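Local coordinates for cell wall surface anchor protein (Streptococcus agalactiae, PDB 4Z1P) that probably acts as a cell-wall-anchored adhesin that mediates attachment of the streptococcal surface to its targets, at residues 278-282 with 296-302; 208-212 with 225-229. All coordinates share one frame. Numbering follows the deposited sequence.

Contacts 1 and 2 lie side by side, their centres about 5 Å apart, in the beta sandwich formed by the C-terminal part of the modelled chain. Each joins the same two antiparallel sheets. In one, strands 204-210 and 298-306 are neighbours; in the other, strands 225-230 and 277-282 are. Along the chain the contacts come in series, with 208-212 and 225-229 both preceding 278-282 and 296-302. Backbone pairing within the sheets ties them together: Asp300 O is 2.8 Å from Leu209 N, and Leu280 O is 2.8 Å from Phe227 N. Inward-facing residues of the four segments contribute to a shared buried core between the two sheets of this probable surface adhesin.

Contact 1. Residues 278-282 with 296-302; sequences YELAF and FGADDFI
Phe282 and Phe296 form a T-shaped pair at the apolar end of this contact between facing sheets of a beta sandwich, as in the immunoglobulin-like domains of antigen I/II proteins. The edge of Phe296 (chi1 t) meets the face of Phe282 (chi1 m), centroids 5.3 Å apart and planes at 89°; Phe282 CE2 lies 3.8 Å from Phe296 CZ. Ala298, small enough to leave room for the ring, places CB 3.8 Å from Phe282 CZ.

Strands 278-282 and 298-302 are extended and nearly antiparallel, their N-to-C directions 153° and axes 9.9 Å apart. Phe282-Ala298, Leu280-Asp300 and Tyr278-Ile302 set the register, all six pointing toward the opposing strand. Ile302 covers one face of the Tyr278 ring, its CD1 3.9 Å from the centroid in a CH-pi contact.

Toward the polar edge, Leu280 CB lies 3.7 Å from Asp300 OD2. Tyr278 OH (chi1 t) lies between the carboxylates of Asp300 (chi1 t) and Asp241 of strand 236-245, either able to accept its proton, and 2.6 Å from Asp300 OD2.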
loop_
_atom_site.group_PDB
_atom_site.type_symbol
_atom_site.label_atom_id
_atom_site.label_comp_id
_atom_site.label_asym_id
_atom_site.label_seq_id
_atom_site.Cartn_x
_atom_site.Cartn_y
_atom_site.Cartn_z
ATOM N N TYR A 278 -21.803 17.783 -4.934
ATOM C CA TYR A 278 -22.320 16.468 -5.299
ATOM C C TYR A 278 -21.385 15.360 -4.746
ATOM O O TYR A 278 -20.177 15.550 -4.744
ATOM C CB TYR A 278 -22.283 16.413 -6.825
ATOM C CG TYR A 278 -22.543 15.066 -7.424
ATOM C CD1 TYR A 278 -21.507 14.166 -7.606
ATOM C CD2 TYR A 278 -23.822 14.661 -7.782
ATOM C CE1 TYR A 278 -21.713 12.924 -8.126
ATOM C CE2 TYR A 278 -24.035 13.395 -8.334
ATOM C CZ TYR A 278 -22.961 12.540 -8.513
ATOM O OH TYR A 278 -23.127 11.325 -9.084
ATOM N N GLU A 279 -21.933 14.250 -4.246
ATOM C CA GLU A 279 -21.098 13.095 -3.909
ATOM C C GLU A 279 -21.821 11.881 -4.323
ATOM O O GLU A 279 -23.046 11.761 -4.082
ATOM C CB GLU A 279 -20.821 13.040 -2.420
ATOM C CG GLU A 279 -20.167 11.745 -1.999
ATOM C CD GLU A 279 -20.093 11.668 -0.506
ATOM O OE1 GLU A 279 -20.728 10.746 0.050
ATOM O OE2 GLU A 279 -19.432 12.548 0.067
ATOM N N LEU A 280 -21.100 10.986 -4.966
ATOM C CA LEU A 280 -21.580 9.659 -5.198
ATOM C C LEU A 280 -20.620 8.680 -4.503
ATOM O O LEU A 280 -19.387 8.682 -4.785
ATOM C CB LEU A 280 -21.656 9.363 -6.674
ATOM C CG LEU A 280 -22.241 7.963 -6.961
ATOM C CD1 LEU A 280 -22.949 7.845 -8.312
ATOM C CD2 LEU A 280 -21.213 6.842 -6.815
ATOM N N ALA A 281 -21.159 7.833 -3.627
ATOM C CA ALA A 281 -20.318 6.958 -2.799
ATOM C C ALA A 281 -20.805 5.565 -2.860
ATOM O O ALA A 281 -22.024 5.302 -2.722
ATOM C CB ALA A 281 -20.267 7.436 -1.343
ATOM N N PHE A 282 -19.868 4.645 -3.071
ATOM C CA PHE A 282 -20.213 3.250 -2.975
ATOM C C PHE A 282 -20.362 2.814 -1.535
ATOM O O PHE A 282 -19.653 3.257 -0.624
ATOM C CB PHE A 282 -19.189 2.382 -3.700
ATOM C CG PHE A 282 -19.450 2.285 -5.155
ATOM C CD1 PHE A 282 -19.065 3.292 -6.012
ATOM C CD2 PHE A 282 -20.121 1.175 -5.681
ATOM C CE1 PHE A 282 -19.295 3.188 -7.390
ATOM C CE2 PHE A 282 -20.404 1.086 -7.031
ATOM C CZ PHE A 282 -19.985 2.088 -7.905
ATOM N N PHE A 296 -12.062 -3.618 -10.208
ATOM C CA PHE A 296 -13.325 -2.939 -9.910
ATOM C C PHE A 296 -13.215 -1.496 -10.225
ATOM O O PHE A 296 -12.250 -0.803 -9.831
ATOM C CB PHE A 296 -13.694 -3.051 -8.454
ATOM C CG PHE A 296 -14.812 -2.140 -8.064
ATOM C CD1 PHE A 296 -16.123 -2.496 -8.330
ATOM C CD2 PHE A 296 -14.563 -0.914 -7.498
ATOM C CE1 PHE A 296 -17.158 -1.634 -8.029
ATOM C CE2 PHE A 296 -15.599 -0.072 -7.140
ATOM C CZ PHE A 296 -16.900 -0.410 -7.451
ATOM N N GLY A 297 -14.197 -1.002 -10.953
ATOM C CA GLY A 297 -14.261 0.396 -11.110
ATOM C C GLY A 297 -15.608 0.826 -11.702
ATOM O O GLY A 297 -16.366 0.020 -12.236
ATOM N N ALA A 298 -15.850 2.129 -11.634
ATOM C CA ALA A 298 -17.040 2.706 -12.236
ATOM C C ALA A 298 -16.789 4.066 -12.834
ATOM O O ALA A 298 -15.874 4.827 -12.402
ATOM C CB ALA A 298 -18.133 2.795 -11.202
ATOM N N ASP A 299 -17.632 4.386 -13.837
ATOM C CA ASP A 299 -17.736 5.734 -14.342
ATOM C C ASP A 299 -19.077 6.337 -13.867
ATOM O O ASP A 299 -20.070 5.594 -13.686
ATOM C CB ASP A 299 -17.679 5.723 -15.862
ATOM C CG ASP A 299 -16.324 5.341 -16.422
ATOM O OD1 ASP A 299 -15.286 5.550 -15.755
ATOM O OD2 ASP A 299 -16.282 4.823 -17.546
ATOM N N ASP A 300 -19.071 7.641 -13.600
ATOM C CA ASP A 300 -20.236 8.366 -13.127
ATOM C C ASP A 300 -20.496 9.505 -14.124
ATOM O O ASP A 300 -19.558 10.231 -14.531
ATOM C CB ASP A 300 -19.971 8.947 -11.744
ATOM C CG ASP A 300 -21.197 9.592 -11.117
ATOM O OD1 ASP A 300 -22.327 9.349 -11.589
ATOM O OD2 ASP A 300 -21.011 10.353 -10.132
ATOM N N PHE A 301 -21.751 9.646 -14.526
ATOM C CA PHE A 301 -22.159 10.599 -15.534
ATOM C C PHE A 301 -23.140 11.524 -14.816
ATOM O O PHE A 301 -24.144 11.046 -14.317
ATOM C CB PHE A 301 -22.861 9.875 -16.635
ATOM C CG PHE A 301 -21.970 9.011 -17.453
ATOM C CD1 PHE A 301 -21.270 9.544 -18.515
ATOM C CD2 PHE A 301 -21.742 7.681 -17.095
ATOM C CE1 PHE A 301 -20.402 8.737 -19.296
ATOM C CE2 PHE A 301 -20.924 6.867 -17.881
ATOM C CZ PHE A 301 -20.233 7.396 -18.975
ATOM N N ILE A 302 -22.790 12.799 -14.717
ATOM C CA ILE A 302 -23.595 13.812 -14.067
ATOM C C ILE A 302 -24.233 14.737 -15.105
ATOM O O ILE A 302 -23.552 15.420 -15.834
ATOM C CB ILE A 302 -22.754 14.645 -13.112
ATOM C CG1 ILE A 302 -22.172 13.797 -12.041
ATOM C CG2 ILE A 302 -23.588 15.716 -12.458
ATOM C CD1 ILE A 302 -20.968 14.460 -11.386
#

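Contact 2. Residues 208-212 with 225-229; sequences KLEGW and YKFVD
Leu209 gives up more surface here than any other residue, 76 Å², ahead of Phe227 (65 Å²) and Tyr225 (50 Å²). Leu209 and Phe227 are the matched pair of the register, with CA atoms 7.9 Å apart and both CA-to-CB bonds directed toward the opposing segment. Strand 208-210 and strand 225-229 cross at 143° between their N-to-C directions, with axes 9.5 Å apart at closest approach. Leu209 adopts the mt rotamer; its CB packs 3.8 Å from Phe227 CD2, while Leu209 CD2 reaches 3.6 Å from Asp229 OD2. Leucine suits an apolar core place packed on Phe227, Ile302 and Ala316; against Asp229 it merely packs.

Phe227, with chi1 near -51°, carries its ring across the gap until CE2 comes 3.8 Å from Gly211 CA. The two strands belong to opposite sheets of the beta sandwich, so the ring is core filling, and Phe318 of strand 311-320 meets both it and Tyr225 edge-to-face. Asp229 hydrogen-bonds through OD2 to Asn314 and touches Lys183, a Lys-Asp-Asn grouping reminiscent of those that form intramolecular isopeptide bonds in related Gram-positive adhesins.

The CA-to-CB bond of Tyr225 points sideways, yet its t rotamer (chi1 -174°) carries OH to within 2.6 Å of Trp212 O, to which it donates. The hydroxyl also accepts a hydrogen bond from the backbone N of Ala298, so it is satisfied twice. Glycine suits position 211 for steric reasons: an ideal CB built there would clash with Tyr225 OH and crowd Phe227 CZ. As built, Gly211 C is 3.4 Å from Tyr225 OH.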
loop_
_atom_site.group_PDB
_atom_site.type_symbol
_atom_site.label_atom_id
_atom_site.label_comp_id
_atom_site.label_asym_id
_atom_site.label_seq_id
_atom_site.Cartn_x
_atom_site.Cartn_y
_atom_site.Cartn_z
ATOM N N LYS A 208 -18.527 13.508 -17.321
ATOM C CA LYS A 208 -18.105 12.142 -17.152
ATOM C C LYS A 208 -16.904 12.093 -16.158
ATOM O O LYS A 208 -15.870 12.702 -16.420
ATOM C CB LYS A 208 -17.688 11.553 -18.486
ATOM C CG LYS A 208 -17.211 10.111 -18.349
ATOM C CD LYS A 208 -16.740 9.562 -19.674
ATOM C CE LYS A 208 -16.382 8.095 -19.518
ATOM N NZ LYS A 208 -15.541 7.641 -20.659
ATOM N N LEU A 209 -17.101 11.408 -15.034
ATOM C CA LEU A 209 -16.050 11.151 -14.063
ATOM C C LEU A 209 -15.587 9.730 -14.240
ATOM O O LEU A 209 -16.342 8.806 -14.000
ATOM C CB LEU A 209 -16.565 11.391 -12.694
ATOM C CG LEU A 209 -17.161 12.797 -12.523
ATOM C CD1 LEU A 209 -17.613 12.971 -11.106
ATOM C CD2 LEU A 209 -16.237 13.983 -12.929
ATOM N N GLU A 210 -14.364 9.558 -14.749
ATOM C CA GLU A 210 -13.803 8.235 -15.022
ATOM C C GLU A 210 -13.114 7.793 -13.744
ATOM O O GLU A 210 -12.017 8.270 -13.395
ATOM C CB GLU A 210 -12.791 8.257 -16.181
ATOM C CG GLU A 210 -13.376 8.652 -17.515
ATOM C CD GLU A 210 -12.298 8.870 -18.605
ATOM O OE1 GLU A 210 -12.468 9.858 -19.360
ATOM O OE2 GLU A 210 -11.309 8.071 -18.663
ATOM N N GLY A 211 -13.758 6.898 -13.020
ATOM C CA GLY A 211 -13.130 6.329 -11.815
ATOM C C GLY A 211 -11.894 5.506 -12.058
ATOM O O GLY A 211 -11.639 4.996 -13.159
ATOM N N TRP A 212 -11.110 5.333 -10.999
ATOM C CA TRP A 212 -9.905 4.487 -11.145
ATOM C C TRP A 212 -10.292 3.041 -11.112
ATOM O O TRP A 212 -11.222 2.649 -10.362
ATOM C CB TRP A 212 -8.979 4.731 -9.969
ATOM C CG TRP A 212 -7.707 4.002 -10.026
ATOM C CD1 TRP A 212 -6.785 4.041 -11.022
ATOM C CD2 TRP A 212 -7.153 3.203 -8.982
ATOM N NE1 TRP A 212 -5.678 3.266 -10.679
ATOM C CE2 TRP A 212 -5.873 2.765 -9.420
ATOM C CE3 TRP A 212 -7.609 2.811 -7.741
ATOM C CZ2 TRP A 212 -5.095 1.936 -8.674
ATOM C CZ3 TRP A 212 -6.831 1.976 -6.993
ATOM C CH2 TRP A 212 -5.600 1.538 -7.453
ATOM N N TYR A 225 -14.991 4.123 -2.100
ATOM C CA TYR A 225 -14.792 4.418 -3.507
ATOM C C TYR A 225 -15.809 5.503 -3.819
ATOM O O TYR A 225 -17.000 5.240 -3.889
ATOM C CB TYR A 225 -14.934 3.140 -4.342
ATOM C CG TYR A 225 -14.617 3.259 -5.827
ATOM C CD1 TYR A 225 -15.467 3.958 -6.721
ATOM C CD2 TYR A 225 -13.475 2.681 -6.355
ATOM C CE1 TYR A 225 -15.140 4.051 -8.062
ATOM C CE2 TYR A 225 -13.154 2.749 -7.686
ATOM C CZ TYR A 225 -14.019 3.440 -8.549
ATOM O OH TYR A 225 -13.672 3.532 -9.897
ATOM N N LYS A 226 -15.376 6.753 -3.937
ATOM C CA LYS A 226 -16.367 7.789 -4.079
ATOM C C LYS A 226 -15.887 8.964 -4.843
ATOM O O LYS A 226 -14.690 9.193 -4.939
ATOM C CB LYS A 226 -16.860 8.199 -2.712
ATOM C CG LYS A 226 -16.081 9.251 -2.037
ATOM C CD LYS A 226 -16.796 9.691 -0.756
ATOM C CE LYS A 226 -15.841 10.565 0.007
ATOM N NZ LYS A 226 -16.341 11.016 1.323
ATOM N N PHE A 227 -16.831 9.674 -5.462
ATOM C CA PHE A 227 -16.549 10.905 -6.180
ATOM C C PHE A 227 -17.193 12.061 -5.448
ATOM O O PHE A 227 -18.314 11.945 -5.014
ATOM C CB PHE A 227 -17.182 10.877 -7.577
ATOM C CG PHE A 227 -16.870 9.651 -8.395
ATOM C CD1 PHE A 227 -17.592 8.473 -8.242
ATOM C CD2 PHE A 227 -15.941 9.708 -9.388
ATOM C CE1 PHE A 227 -17.347 7.356 -9.058
ATOM C CE2 PHE A 227 -15.703 8.608 -10.214
ATOM C CZ PHE A 227 -16.398 7.432 -10.038
ATOM N N VAL A 228 -16.469 13.172 -5.308
ATOM C CA VAL A 228 -17.018 14.437 -4.837
ATOM C C VAL A 228 -16.809 15.503 -5.948
ATOM O O VAL A 228 -15.708 15.773 -6.367
ATOM C CB VAL A 228 -16.397 14.890 -3.497
ATOM C CG1 VAL A 228 -17.056 16.169 -3.017
ATOM C CG2 VAL A 228 -16.532 13.799 -2.426
ATOM N N ASP A 229 -17.894 16.081 -6.479
ATOM C CA ASP A 229 -17.778 17.020 -7.614
ATOM C C ASP A 229 -18.358 18.342 -7.108
ATOM O O ASP A 229 -19.468 18.386 -6.578
ATOM C CB ASP A 229 -18.550 16.469 -8.805
ATOM C CG ASP A 229 -18.291 17.263 -10.073
ATOM O OD1 ASP A 229 -18.601 18.493 -10.091
ATOM O OD2 ASP A 229 -17.731 16.673 -11.005
#